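Local coordinates for protein signal transduction histidine kinase, LytS (Clostridium beijerinckii, PDB 5XSJ) that forms the N-terminal helical part of a membrane sensor kinase that probably transfers phosphate from ATP to a protein histidine in a two-component system, at residues Leu20-Ile25 with Thr127-Phe132; Asn37-Asn42 with Ala97-Glu102; Asn82-Tyr87 with Ser119-Tyr124. One frame throughout, in Å; residues are numbered along the deposited sequence.

Contact 1 of 3, residues Leu20-Ile25 with Thr127-Phe132; sequences LITNEI and TLMQNF
Thr22 meets three residues of the facing helix, and its two branches do different work. OG1 points at the edge of the Phe132 ring, in the ring plane, with Thr22 OG1 3.1 Å from Phe132 CE2. The two side chains cross obliquely. OG1 stands beside the backbone N of its own residue (chi1 -67°), and there it also hydrogen-bonds to Asn18 O in the preceding turn. The hydroxyl thus has a polar partner within its own helix although an aromatic edge faces it. The methyl CG2, anti to the backbone N, reaches across to the other helix. Thr22 CG2 packs 3.8 Å from Met129 N and 3.9 Å from Leu128 CB. The Thr22 and Met129 side chains lie alongside each other, pointing opposite ways.

This is a pairing of neighbouring helices in an antiparallel four-helix bundle. Helix 15-42 and helix 104-133 are its first and last members. The axes of the two segments come within 9.2 Å and run at 171°, almost exactly antiparallel. The nearest backbones are those of Thr22 and Met129, with CA atoms 6.1 Å apart.

The Met129 chain bends at chi3 (-50°), which turns CE toward helix 15-42. Met129 CE rests 3.8 Å from Thr22 CG2. Met129 CE is equally close to Asn23, 3.8 Å from Asn23 CA. The amide of Asn23 is engaged elsewhere: its ND2 hydrogen-bonds to Glu134 of the second subunit. Met129 also packs on Leu133 of that subunit, while Leu128 leans on Leu77 of helix 73-99.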
ATOM      1  N   LEU B  20      20.120  -4.842  21.827  1.00 43.92           N
ATOM      2  CA  LEU B  20      19.134  -5.473  22.696  1.00 42.45           C
ATOM      3  C   LEU B  20      18.019  -4.481  23.020  1.00 39.56           C
ATOM      4  O   LEU B  20      16.835  -4.813  22.948  1.00 36.48           O
ATOM      5  CB  LEU B  20      19.773  -5.980  23.988  1.00 45.93           C
ATOM      6  CG  LEU B  20      20.575  -7.275  23.873  1.00 50.44           C
ATOM      7  CD1 LEU B  20      20.963  -7.764  25.265  1.00 52.87           C
ATOM      8  CD2 LEU B  20      19.759  -8.325  23.133  1.00 47.42           C
ATOM      9  N   ILE B  21      18.414  -3.260  23.371  1.00 38.42           N
ATOM     10  CA  ILE B  21      17.458  -2.218  23.732  1.00 37.75           C
ATOM     11  C   ILE B  21      16.599  -1.848  22.524  1.00 37.03           C
ATOM     12  O   ILE B  21      15.378  -1.683  22.643  1.00 37.01           O
ATOM     13  CB  ILE B  21      18.167  -0.952  24.284  1.00 39.23           C
ATOM     14  CG1 ILE B  21      18.901  -1.293  25.592  1.00 44.52           C
ATOM     15  CG2 ILE B  21      17.145   0.171  24.527  1.00 34.66           C
ATOM     16  CD1 ILE B  21      19.712  -0.148  26.200  1.00 43.09           C
ATOM     17  N   THR B  22      17.243  -1.748  21.366  1.00 36.55           N
ATOM     18  CA  THR B  22      16.568  -1.427  20.115  1.00 36.14           C
ATOM     19  C   THR B  22      15.548  -2.510  19.784  1.00 34.84           C
ATOM     20  O   THR B  22      14.430  -2.216  19.370  1.00 33.76           O
ATOM     21  CB  THR B  22      17.589  -1.271  18.969  1.00 39.29           C
ATOM     22  OG1 THR B  22      18.389  -0.110  19.218  1.00 40.64           O
ATOM     23  CG2 THR B  22      16.896  -1.106  17.633  1.00 37.93           C
ATOM     24  N   ASN B  23      15.916  -3.766  20.003  1.00 34.44           N
ATOM     25  CA  ASN B  23      14.964  -4.840  19.804  1.00 34.28           C
ATOM     26  C   ASN B  23      13.818  -4.780  20.828  1.00 34.71           C
ATOM     27  O   ASN B  23      12.679  -5.113  20.515  1.00 33.53           O
ATOM     28  CB  ASN B  23      15.667  -6.193  19.870  1.00 36.27           C
ATOM     29  CG  ASN B  23      14.714  -7.348  19.654  1.00 39.95           C
ATOM     30  OD1 ASN B  23      14.140  -7.496  18.581  1.00 41.87           O
ATOM     31  ND2 ASN B  23      14.543  -8.172  20.675  1.00 42.43           N
ATOM     32  N   GLU B  24      14.107  -4.345  22.051  1.00 33.08           N
ATOM     33  CA  GLU B  24      13.059  -4.251  23.056  1.00 32.57           C
ATOM     34  C   GLU B  24      12.048  -3.188  22.668  1.00 29.93           C
ATOM     35  O   GLU B  24      10.846  -3.380  22.821  1.00 30.53           O
ATOM     36  CB  GLU B  24      13.652  -3.944  24.439  1.00 35.40           C
ATOM     37  CG  GLU B  24      14.244  -5.176  25.116  1.00 37.14           C
ATOM     38  CD  GLU B  24      15.127  -4.837  26.315  1.00 40.10           C
ATOM     39  OE1 GLU B  24      14.997  -3.729  26.893  1.00 37.40           O
ATOM     40  OE2 GLU B  24      15.951  -5.697  26.681  1.00 45.01           O
ATOM     41  N   ILE B  25      12.547  -2.059  22.179  1.00 30.60           N
ATOM     42  CA  ILE B  25      11.702  -0.965  21.699  1.00 30.24           C
ATOM     43  C   ILE B  25      10.760  -1.425  20.581  1.00 28.85           C
ATOM     44  O   ILE B  25       9.568  -1.133  20.588  1.00 28.25           O
ATOM     45  CB  ILE B  25      12.578   0.204  21.187  1.00 30.98           C
ATOM     46  CG1 ILE B  25      13.328   0.840  22.351  1.00 30.32           C
ATOM     47  CG2 ILE B  25      11.733   1.235  20.432  1.00 28.90           C
ATOM     48  CD1 ILE B  25      14.473   1.734  21.930  1.00 31.01           C
ATOM     49  N   THR B 127      16.495  -0.263  11.245  1.00 40.67           N
ATOM     50  CA  THR B 127      17.639   0.523  10.779  1.00 39.25           C
ATOM     51  C   THR B 127      18.643   0.760  11.905  1.00 43.83           C
ATOM     52  O   THR B 127      19.854   0.594  11.726  1.00 43.97           O
ATOM     53  CB  THR B 127      17.206   1.887  10.216  1.00 40.84           C
ATOM     54  OG1 THR B 127      16.414   1.699   9.039  1.00 43.52           O
ATOM     55  CG2 THR B 127      18.413   2.735   9.874  1.00 40.79           C
ATOM     56  N   LEU B 128      18.141   1.158  13.071  1.00 40.91           N
ATOM     57  CA  LEU B 128      19.006   1.342  14.227  1.00 42.18           C
ATOM     58  C   LEU B 128      19.759   0.064  14.559  1.00 43.69           C
ATOM     59  O   LEU B 128      20.960   0.089  14.801  1.00 43.88           O
ATOM     60  CB  LEU B 128      18.197   1.792  15.434  1.00 38.14           C
ATOM     61  CG  LEU B 128      18.053   3.301  15.575  1.00 42.28           C
ATOM     62  CD1 LEU B 128      17.125   3.618  16.745  1.00 43.01           C
ATOM     63  CD2 LEU B 128      19.412   3.963  15.763  1.00 39.97           C
ATOM     64  N   MET B 129      19.046  -1.057  14.555  1.00 44.55           N
ATOM     65  CA  MET B 129      19.637  -2.331  14.948  1.00 46.65           C
ATOM     66  C   MET B 129      20.770  -2.709  14.010  1.00 49.11           C
ATOM     67  O   MET B 129      21.781  -3.261  14.434  1.00 51.39           O
ATOM     68  CB  MET B 129      18.584  -3.435  14.971  1.00 46.53           C
ATOM     69  CG  MET B 129      18.769  -4.470  16.076  1.00 51.14           C
ATOM     70  SD  MET B 129      17.366  -5.612  16.125  1.00 59.98           S
ATOM     71  CE  MET B 129      15.989  -4.464  16.127  1.00 43.02           C
ATOM     72  N   GLN B 130      20.594  -2.404  12.731  1.00 48.38           N
ATOM     73  CA  GLN B 130      21.631  -2.654  11.745  1.00 50.44           C
ATOM     74  C   GLN B 130      22.853  -1.776  11.979  1.00 52.62           C
ATOM     75  O   GLN B 130      23.984  -2.242  11.853  1.00 55.99           O
ATOM     76  CB  GLN B 130      21.107  -2.431  10.329  1.00 49.28           C
ATOM     77  CG  GLN B 130      20.020  -3.399   9.891  1.00 49.77           C
ATOM     78  CD  GLN B 130      19.653  -3.193   8.425  1.00 54.34           C
ATOM     79  OE1 GLN B 130      20.505  -3.322   7.531  1.00 54.38           O
ATOM     80  NE2 GLN B 130      18.392  -2.853   8.173  1.00 52.02           N
ATOM     81  N   ASN B 131      22.620  -0.510  12.308  1.00 49.77           N
ATOM     82  CA  ASN B 131      23.709   0.417  12.594  1.00 51.47           C
ATOM     83  C   ASN B 131      24.525   0.017  13.816  1.00 54.80           C
ATOM     84  O   ASN B 131      25.752   0.078  13.794  1.00 57.16           O
ATOM     85  CB  ASN B 131      23.159   1.823  12.784  1.00 52.10           C
ATOM     86  CG  ASN B 131      22.660   2.416  11.495  1.00 52.87           C
ATOM     87  OD1 ASN B 131      22.630   1.744  10.463  1.00 53.10           O
ATOM     88  ND2 ASN B 131      22.265   3.682  11.540  1.00 55.75           N
ATOM     89  N   PHE B 132      23.841  -0.379  14.885  1.00 52.40           N
ATOM     90  CA  PHE B 132      24.519  -0.898  16.063  1.00 51.79           C
ATOM     91  C   PHE B 132      25.290  -2.174  15.732  1.00 55.98           C
ATOM     92  O   PHE B 132      26.355  -2.430  16.285  1.00 58.11           O
ATOM     93  CB  PHE B 132      23.517  -1.171  17.181  1.00 50.39           C
ATOM     94  CG  PHE B 132      22.984   0.070  17.827  1.00 46.67           C
ATOM     95  CD1 PHE B 132      23.834   1.114  18.159  1.00 49.52           C
ATOM     96  CD2 PHE B 132      21.634   0.197  18.090  1.00 43.49           C
ATOM     97  CE1 PHE B 132      23.342   2.262  18.758  1.00 49.71           C
ATOM     98  CE2 PHE B 132      21.136   1.337  18.688  1.00 45.54           C
ATOM     99  CZ  PHE B 132      21.990   2.373  19.021  1.00 46.54           C
TER

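Contact 2 of 3, residues Asn37-Asn42 with Ala97-Glu102; sequences NQYILN and AYENKE
Tyr39 and Tyr98 pair edge to face, with the edge of Tyr98 directed at the face of Tyr39. The ring planes stand at 69° and the centroids of Tyr39 and Tyr98 are 5.3 Å apart. Tyr98 CE2 lies over the Tyr39 face, offset toward the rim. The closest side-chain carbons are Tyr39 CE2 and Tyr98 CD2, at 3.8 Å.

Both rings extend from their helices with CG anti to the backbone N (chi1 179° for Tyr39). At the end of the ring, Tyr39 OH donates a short hydrogen bond of 2.5 Å to Glu99 OE2. The bond uses the anti lone pair of OE2, away from the other carboxylate oxygen. Ring and carboxylate planes are 83° apart. Glu99 is extended beyond CG, and its OE2 also makes a salt bridge to Lys48. These two partners would favour the charged carboxylate.

Ile40 covers one face of Tyr98. Ile40 CA sits 4.2 Å from the Tyr98 centroid, over the ring centre, as a CH-pi contact. Ile40 CD1 packs 3.9 Å from Tyr98 CB. Ile40 O also approaches the ring atom Tyr98 CE1, to 3.1 Å. Tyr107 and Phe111 of helix 104-133 also pack on Ile40.

Helix 73-99 then ends in a Schellman motif. Lys101 takes positive phi, and Lys101 N and Glu102 N bond back to Tyr98 O and Ala97 O. The contact thus joins the C-terminal ends of the first and third helices, which run in the same direction, diagonally across one end of a four-helix bundle.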
ATOM      1  N   ASN B  37      -5.149  -2.374  18.816  1.00 30.06           N
ATOM      2  CA  ASN B  37      -6.066  -2.956  17.841  1.00 32.33           C
ATOM      3  C   ASN B  37      -7.170  -3.782  18.498  1.00 31.75           C
ATOM      4  O   ASN B  37      -8.357  -3.579  18.235  1.00 33.49           O
ATOM      5  CB  ASN B  37      -5.297  -3.831  16.850  1.00 30.43           C
ATOM      6  CG  ASN B  37      -4.500  -3.018  15.827  1.00 33.56           C
ATOM      7  OD1 ASN B  37      -4.775  -1.841  15.590  1.00 32.87           O
ATOM      8  ND2 ASN B  37      -3.516  -3.656  15.211  1.00 30.11           N
ATOM      9  N   GLN B  38      -6.779  -4.715  19.355  1.00 31.92           N
ATOM     10  CA  GLN B  38      -7.758  -5.550  20.054  1.00 33.58           C
ATOM     11  C   GLN B  38      -8.695  -4.725  20.909  1.00 33.81           C
ATOM     12  O   GLN B  38      -9.882  -5.033  21.001  1.00 37.58           O
ATOM     13  CB  GLN B  38      -7.058  -6.596  20.922  1.00 33.82           C
ATOM     14  CG  GLN B  38      -6.273  -7.637  20.110  1.00 33.95           C
ATOM     15  CD  GLN B  38      -5.459  -8.544  21.007  1.00 39.71           C
ATOM     16  OE1 GLN B  38      -6.006  -9.252  21.858  1.00 44.30           O
ATOM     17  NE2 GLN B  38      -4.143  -8.487  20.864  1.00 37.41           N
ATOM     18  N   TYR B  39      -8.177  -3.670  21.531  1.00 30.63           N
ATOM     19  CA  TYR B  39      -9.026  -2.839  22.374  1.00 30.95           C
ATOM     20  C   TYR B  39     -10.112  -2.145  21.566  1.00 34.19           C
ATOM     21  O   TYR B  39     -11.281  -2.168  21.950  1.00 33.64           O
ATOM     22  CB  TYR B  39      -8.212  -1.794  23.127  1.00 31.45           C
ATOM     23  CG  TYR B  39      -9.080  -0.899  23.988  1.00 31.52           C
ATOM     24  CD1 TYR B  39      -9.791  -1.422  25.074  1.00 33.82           C
ATOM     25  CD2 TYR B  39      -9.202   0.455  23.719  1.00 31.18           C
ATOM     26  CE1 TYR B  39     -10.602  -0.612  25.871  1.00 34.87           C
ATOM     27  CE2 TYR B  39     -10.005   1.280  24.511  1.00 34.49           C
ATOM     28  CZ  TYR B  39     -10.701   0.736  25.586  1.00 36.92           C
ATOM     29  OH  TYR B  39     -11.483   1.544  26.376  1.00 38.14           O
ATOM     30  N   ILE B  40      -9.729  -1.532  20.447  1.00 32.43           N
ATOM     31  CA  ILE B  40     -10.695  -0.849  19.591  1.00 33.59           C
ATOM     32  C   ILE B  40     -11.741  -1.822  19.038  1.00 35.11           C
ATOM     33  O   ILE B  40     -12.901  -1.450  18.850  1.00 36.95           O
ATOM     34  CB  ILE B  40      -9.993  -0.122  18.402  1.00 33.29           C
ATOM     35  CG1 ILE B  40      -9.046   0.963  18.920  1.00 30.78           C
ATOM     36  CG2 ILE B  40     -11.019   0.477  17.430  1.00 34.37           C
ATOM     37  CD1 ILE B  40      -9.681   1.875  19.983  1.00 32.75           C
ATOM     38  N   LEU B  41     -11.335  -3.069  18.790  1.00 34.75           N
ATOM     39  CA  LEU B  41     -12.239  -4.057  18.208  1.00 36.62           C
ATOM     40  C   LEU B  41     -13.157  -4.743  19.214  1.00 38.74           C
ATOM     41  O   LEU B  41     -14.175  -5.297  18.814  1.00 42.10           O
ATOM     42  CB  LEU B  41     -11.459  -5.134  17.454  1.00 36.53           C
ATOM     43  CG  LEU B  41     -10.710  -4.750  16.172  1.00 37.48           C
ATOM     44  CD1 LEU B  41     -10.565  -5.982  15.290  1.00 38.66           C
ATOM     45  CD2 LEU B  41     -11.407  -3.625  15.430  1.00 36.23           C
ATOM     46  N   ASN B  42     -12.824  -4.713  20.507  1.00 40.70           N
ATOM     47  CA  ASN B  42     -13.667  -5.395  21.507  1.00 40.17           C
ATOM     48  C   ASN B  42     -13.830  -4.692  22.866  1.00 42.12           C
ATOM     49  O   ASN B  42     -14.785  -4.950  23.596  1.00 45.13           O
ATOM     50  CB  ASN B  42     -13.130  -6.805  21.762  1.00 42.63           C
ATOM     51  CG  ASN B  42     -14.052  -7.623  22.664  1.00 50.10           C
ATOM     52  OD1 ASN B  42     -15.252  -7.758  22.396  1.00 48.05           O
ATOM     53  ND2 ASN B  42     -13.500  -8.138  23.764  1.00 49.96           N
ATOM     54  N   ALA B  97     -12.248   8.748  20.696  1.00 37.34           N
ATOM     55  CA  ALA B  97     -13.472   8.694  19.901  1.00 37.95           C
ATOM     56  C   ALA B  97     -14.206   7.382  20.135  1.00 38.17           C
ATOM     57  O   ALA B  97     -15.431   7.342  20.185  1.00 39.32           O
ATOM     58  CB  ALA B  97     -13.161   8.873  18.407  1.00 38.90           C
ATOM     59  N   TYR B  98     -13.442   6.306  20.279  1.00 36.13           N
ATOM     60  CA  TYR B  98     -14.004   4.991  20.533  1.00 34.72           C
ATOM     61  C   TYR B  98     -14.804   4.962  21.834  1.00 39.63           C
ATOM     62  O   TYR B  98     -15.931   4.463  21.875  1.00 39.43           O
ATOM     63  CB  TYR B  98     -12.894   3.949  20.588  1.00 34.14           C
ATOM     64  CG  TYR B  98     -13.348   2.578  21.037  1.00 35.82           C
ATOM     65  CD1 TYR B  98     -14.106   1.773  20.203  1.00 34.86           C
ATOM     66  CD2 TYR B  98     -13.009   2.084  22.288  1.00 36.02           C
ATOM     67  CE1 TYR B  98     -14.512   0.521  20.595  1.00 34.97           C
ATOM     68  CE2 TYR B  98     -13.424   0.827  22.698  1.00 35.19           C
ATOM     69  CZ  TYR B  98     -14.171   0.053  21.840  1.00 35.41           C
ATOM     70  OH  TYR B  98     -14.585  -1.196  22.216  1.00 38.06           O
ATOM     71  N   GLU B  99     -14.211   5.489  22.900  1.00 39.61           N
ATOM     72  CA  GLU B  99     -14.832   5.423  24.218  1.00 38.22           C
ATOM     73  C   GLU B  99     -16.025   6.377  24.322  1.00 40.95           C
ATOM     74  O   GLU B  99     -16.917   6.174  25.137  1.00 40.67           O
ATOM     75  CB  GLU B  99     -13.793   5.716  25.293  1.00 36.58           C
ATOM     76  CG  GLU B  99     -12.757   4.620  25.403  1.00 35.78           C
ATOM     77  CD  GLU B  99     -11.701   4.907  26.454  1.00 36.53           C
ATOM     78  OE1 GLU B  99     -11.549   6.091  26.819  1.00 39.30           O
ATOM     79  OE2 GLU B  99     -11.024   3.952  26.913  1.00 33.60           O
ATOM     80  N   ASN B 100     -16.027   7.407  23.480  1.00 40.53           N
ATOM     81  CA  ASN B 100     -17.184   8.283  23.293  1.00 40.76           C
ATOM     82  C   ASN B 100     -18.283   7.670  22.440  1.00 43.03           C
ATOM     83  O   ASN B 100     -19.284   8.325  22.151  1.00 44.26           O
ATOM     84  CB  ASN B 100     -16.759   9.596  22.644  1.00 42.19           C
ATOM     85  CG  ASN B 100     -16.580  10.692  23.646  1.00 49.77           C
ATOM     86  OD1 ASN B 100     -17.555  11.310  24.080  1.00 56.54           O
ATOM     87  ND2 ASN B 100     -15.329  10.951  24.029  1.00 49.11           N
ATOM     88  N   LYS B 101     -18.072   6.426  22.016  1.00 42.12           N
ATOM     89  CA  LYS B 101     -19.023   5.687  21.179  1.00 43.37           C
ATOM     90  C   LYS B 101     -19.414   6.462  19.925  1.00 42.11           C
ATOM     91  O   LYS B 101     -20.584   6.559  19.570  1.00 46.68           O
ATOM     92  CB  LYS B 101     -20.253   5.305  22.003  1.00 42.66           C
ATOM     93  CG  LYS B 101     -19.901   4.354  23.143  1.00 40.23           C
ATOM     94  CD  LYS B 101     -21.113   3.953  23.964  1.00 46.53           C
ATOM     95  CE  LYS B 101     -22.062   3.063  23.171  1.00 52.23           C
ATOM     96  NZ  LYS B 101     -23.357   2.870  23.891  1.00 54.15           N
ATOM     97  N   GLU B 102     -18.412   7.011  19.250  1.00 42.68           N
ATOM     98  CA  GLU B 102     -18.636   7.739  18.016  1.00 44.38           C
ATOM     99  C   GLU B 102     -18.614   6.815  16.809  1.00 41.00           C
ATOM    100  O   GLU B 102     -18.093   5.700  16.872  1.00 40.65           O
ATOM    101  CB  GLU B 102     -17.594   8.843  17.862  1.00 43.93           C
ATOM    102  CG  GLU B 102     -17.638   9.835  19.015  1.00 47.82           C
ATOM    103  CD  GLU B 102     -16.748  11.036  18.794  1.00 52.40           C
ATOM    104  OE1 GLU B 102     -15.903  11.005  17.870  1.00 52.61           O
ATOM    105  OE2 GLU B 102     -16.902  12.019  19.550  1.00 56.61           O
TER

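Contact 3 of 3, residues Asn82-Tyr87 with Ser119-Tyr124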
ATOM      1  N   ASN B  82      10.063  11.169  17.644  1.00 28.53           N
ATOM      2  CA  ASN B  82       8.945  11.962  17.149  1.00 27.92           C
ATOM      3  C   ASN B  82       7.845  11.125  16.517  1.00 24.85           C
ATOM      4  O   ASN B  82       6.674  11.400  16.691  1.00 24.94           O
ATOM      5  CB  ASN B  82       9.448  12.991  16.155  1.00 26.48           C
ATOM      6  CG  ASN B  82      10.121  14.134  16.838  1.00 30.15           C
ATOM      7  OD1 ASN B  82       9.718  14.516  17.939  1.00 32.11           O
ATOM      8  ND2 ASN B  82      11.160  14.679  16.222  1.00 28.04           N
ATOM      9  N   THR B  83       8.226  10.085  15.793  1.00 25.61           N
ATOM     10  CA  THR B  83       7.241   9.245  15.132  1.00 25.71           C
ATOM     11  C   THR B  83       6.431   8.484  16.180  1.00 24.97           C
ATOM     12  O   THR B  83       5.226   8.299  16.027  1.00 24.25           O
ATOM     13  CB  THR B  83       7.926   8.274  14.136  1.00 25.40           C
ATOM     14  OG1 THR B  83       8.689   9.041  13.202  1.00 27.89           O
ATOM     15  CG2 THR B  83       6.919   7.431  13.383  1.00 21.57           C
ATOM     16  N   LEU B  84       7.084   8.055  17.257  1.00 25.44           N
ATOM     17  CA  LEU B  84       6.351   7.416  18.349  1.00 27.02           C
ATOM     18  C   LEU B  84       5.346   8.380  18.967  1.00 25.15           C
ATOM     19  O   LEU B  84       4.206   7.994  19.242  1.00 25.00           O
ATOM     20  CB  LEU B  84       7.303   6.896  19.431  1.00 28.23           C
ATOM     21  CG  LEU B  84       6.580   6.047  20.494  1.00 29.13           C
ATOM     22  CD1 LEU B  84       6.101   4.733  19.887  1.00 26.67           C
ATOM     23  CD2 LEU B  84       7.456   5.777  21.712  1.00 27.29           C
ATOM     24  N   ASP B  85       5.748   9.633  19.177  1.00 25.30           N
ATOM     25  CA  ASP B  85       4.815  10.633  19.696  1.00 24.56           C
ATOM     26  C   ASP B  85       3.594  10.759  18.775  1.00 27.22           C
ATOM     27  O   ASP B  85       2.471  10.944  19.260  1.00 25.31           O
ATOM     28  CB  ASP B  85       5.484  12.008  19.851  1.00 26.66           C
ATOM     29  CG  ASP B  85       6.529  12.049  20.968  1.00 29.42           C
ATOM     30  OD1 ASP B  85       6.528  11.174  21.862  1.00 29.26           O
ATOM     31  OD2 ASP B  85       7.360  12.980  20.948  1.00 30.59           O
ATOM     32  N   SER B  86       3.807  10.657  17.457  1.00 25.91           N
ATOM     33  CA  SER B  86       2.687  10.728  16.507  1.00 26.81           C
ATOM     34  C   SER B  86       1.757   9.534  16.653  1.00 24.85           C
ATOM     35  O   SER B  86       0.547   9.654  16.556  1.00 25.01           O
ATOM     36  CB  SER B  86       3.185  10.799  15.059  1.00 25.91           C
ATOM     37  OG  SER B  86       3.844  12.021  14.793  1.00 25.49           O
ATOM     38  N   TYR B  87       2.343   8.369  16.847  1.00 25.60           N
ATOM     39  CA  TYR B  87       1.574   7.169  17.120  1.00 25.83           C
ATOM     40  C   TYR B  87       0.772   7.316  18.400  1.00 26.12           C
ATOM     41  O   TYR B  87      -0.390   6.941  18.465  1.00 25.51           O
ATOM     42  CB  TYR B  87       2.510   5.974  17.235  1.00 25.18           C
ATOM     43  CG  TYR B  87       1.866   4.787  17.891  1.00 26.93           C
ATOM     44  CD1 TYR B  87       0.947   4.013  17.196  1.00 25.41           C
ATOM     45  CD2 TYR B  87       2.187   4.419  19.202  1.00 24.65           C
ATOM     46  CE1 TYR B  87       0.345   2.899  17.781  1.00 27.30           C
ATOM     47  CE2 TYR B  87       1.582   3.302  19.800  1.00 27.18           C
ATOM     48  CZ  TYR B  87       0.667   2.539  19.081  1.00 30.18           C
ATOM     49  OH  TYR B  87       0.060   1.425  19.657  1.00 27.31           O
ATOM     50  N   SER B 119       4.149   1.180  11.942  1.00 30.18           N
ATOM     51  CA  SER B 119       5.024   0.517  10.973  1.00 28.75           C
ATOM     52  C   SER B 119       6.236   1.367  10.659  1.00 28.07           C
ATOM     53  O   SER B 119       7.314   0.826  10.466  1.00 29.99           O
ATOM     54  CB  SER B 119       4.278   0.166   9.680  1.00 30.62           C
ATOM     55  OG  SER B 119       4.084   1.312   8.861  1.00 33.55           O
ATOM     56  N   TYR B 120       6.095   2.693  10.626  1.00 29.14           N
ATOM     57  CA  TYR B 120       7.287   3.538  10.445  1.00 29.53           C
ATOM     58  C   TYR B 120       8.275   3.311  11.590  1.00 31.43           C
ATOM     59  O   TYR B 120       9.483   3.235  11.357  1.00 30.62           O
ATOM     60  CB  TYR B 120       6.939   5.028  10.382  1.00 29.28           C
ATOM     61  CG  TYR B 120       5.891   5.407   9.361  1.00 29.77           C
ATOM     62  CD1 TYR B 120       5.706   4.665   8.195  1.00 28.33           C
ATOM     63  CD2 TYR B 120       5.074   6.513   9.573  1.00 27.97           C
ATOM     64  CE1 TYR B 120       4.731   5.020   7.276  1.00 28.90           C
ATOM     65  CE2 TYR B 120       4.118   6.881   8.662  1.00 26.46           C
ATOM     66  CZ  TYR B 120       3.940   6.136   7.523  1.00 28.15           C
ATOM     67  OH  TYR B 120       2.973   6.525   6.639  1.00 29.42           O
ATOM     68  N   CYS B 121       7.759   3.216  12.826  1.00 28.61           N
ATOM     69  CA  CYS B 121       8.607   2.957  13.997  1.00 29.78           C
ATOM     70  C   CYS B 121       9.416   1.655  13.821  1.00 28.79           C
ATOM     71  O   CYS B 121      10.611   1.615  14.088  1.00 28.75           O
ATOM     72  CB  CYS B 121       7.756   2.906  15.286  1.00 27.12           C
ATOM     73  SG  CYS B 121       7.037   4.509  15.775  1.00 28.90           S
ATOM     74  N   ASP B 122       8.765   0.601  13.346  1.00 30.70           N
ATOM     75  CA  ASP B 122       9.459  -0.651  13.044  1.00 33.07           C
ATOM     76  C   ASP B 122      10.629  -0.499  12.101  1.00 33.82           C
ATOM     77  O   ASP B 122      11.661  -1.141  12.298  1.00 35.14           O
ATOM     78  CB  ASP B 122       8.497  -1.673  12.450  1.00 33.98           C
ATOM     79  CG  ASP B 122       7.663  -2.332  13.500  1.00 39.53           C
ATOM     80  OD1 ASP B 122       7.979  -2.130  14.697  1.00 42.29           O
ATOM     81  OD2 ASP B 122       6.698  -3.040  13.141  1.00 43.64           O
ATOM     82  N   ALA B 123      10.477   0.336  11.074  1.00 32.12           N
ATOM     83  CA  ALA B 123      11.559   0.534  10.111  1.00 34.41           C
ATOM     84  C   ALA B 123      12.721   1.323  10.718  1.00 34.25           C
ATOM     85  O   ALA B 123      13.886   1.008  10.455  1.00 37.65           O
ATOM     86  CB  ALA B 123      11.045   1.233   8.841  1.00 30.53           C
ATOM     87  N   TYR B 124      12.422   2.349  11.515  1.00 32.76           N
ATOM     88  CA  TYR B 124      13.498   3.083  12.193  1.00 33.82           C
ATOM     89  C   TYR B 124      14.274   2.137  13.117  1.00 34.48           C
ATOM     90  O   TYR B 124      15.499   2.175  13.185  1.00 35.39           O
ATOM     91  CB  TYR B 124      12.947   4.274  12.990  1.00 32.47           C
ATOM     92  CG  TYR B 124      12.360   5.354  12.113  1.00 31.93           C
ATOM     93  CD1 TYR B 124      13.073   5.856  11.030  1.00 36.27           C
ATOM     94  CD2 TYR B 124      11.086   5.845  12.336  1.00 30.91           C
ATOM     95  CE1 TYR B 124      12.542   6.829  10.211  1.00 35.96           C
ATOM     96  CE2 TYR B 124      10.541   6.826  11.518  1.00 31.19           C
ATOM     97  CZ  TYR B 124      11.274   7.313  10.460  1.00 33.15           C
ATOM     98  OH  TYR B 124      10.743   8.274   9.633  1.00 32.95           O
TER
HETATM   99  O   HOH W   1       7.946   8.645  10.417  1.00 39.24           O
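Thr83 carries most of the contact and faces Tyr120, Cys121 and Tyr124. Its OG1 stands beside the backbone N (chi1 -57°) and hydrogen-bonds to Asp79 O one turn back. A water donates a 2.9 Å hydrogen bond to Thr83 OG1. That water is also bonded to Tyr124 OH, at 2.9 Å, and lies at the edge of the Tyr124 ring, in its plane. It therefore bridges the two helices. Tyr124 CE2 comes close as well, 3.3 Å from Thr83 OG1, with the two side chains at about a right angle. Thr83 CG2 meets two residues: it is 3.8 Å from Tyr120 CB, at the edge of that ring near its plane, and 3.8 Å from Cys121 SG.

Leu84 follows and meets only Cys121. Leu84 N is 3.8 Å from Cys121 SG, and Leu84 CD1 is 4.2 Å from the same sulfur. Val29 of helix 15-42 touches both Leu84 and Cys121.

Segments 82-87 and 119-124 lie on helix 73-99 and helix 104-133, consecutive antiparallel members of the four-helix bundle; the segment axes are at 159°. Beside this contact, the chain of another protein packs on Thr83, and one of its acidic side chains hydrogen-bonds to Tyr120 OH. Thr83 OG1 has both the Asp79 carbonyl and the water as partners, so its polar needs are met within a buried interface. The two helices are therefore linked in two ways, directly by apolar packing and through the water by a polar bridge.

In the fold
The three contacts are spread along one four-helix bundle. Contact 1 and contact 2 both use helix 15-42, but their centres are 32 Å apart, on opposite sides of the chain's centre. Contact 3 lies between, its centre 14 Å from that of contact 1 and 22 Å from that of contact 2. It shares helix 104-133 with contact 1 and helix 73-99 with contact 2. Along the chain, contacts 2 and 3 fall inside the loop closed by contact 1, and their segments alternate. The first and fourth helices meet near one end, the first and third at the other, and the third and fourth in between. Contact 1 adjoins the second subunit, contacts 2 and 3 another protein.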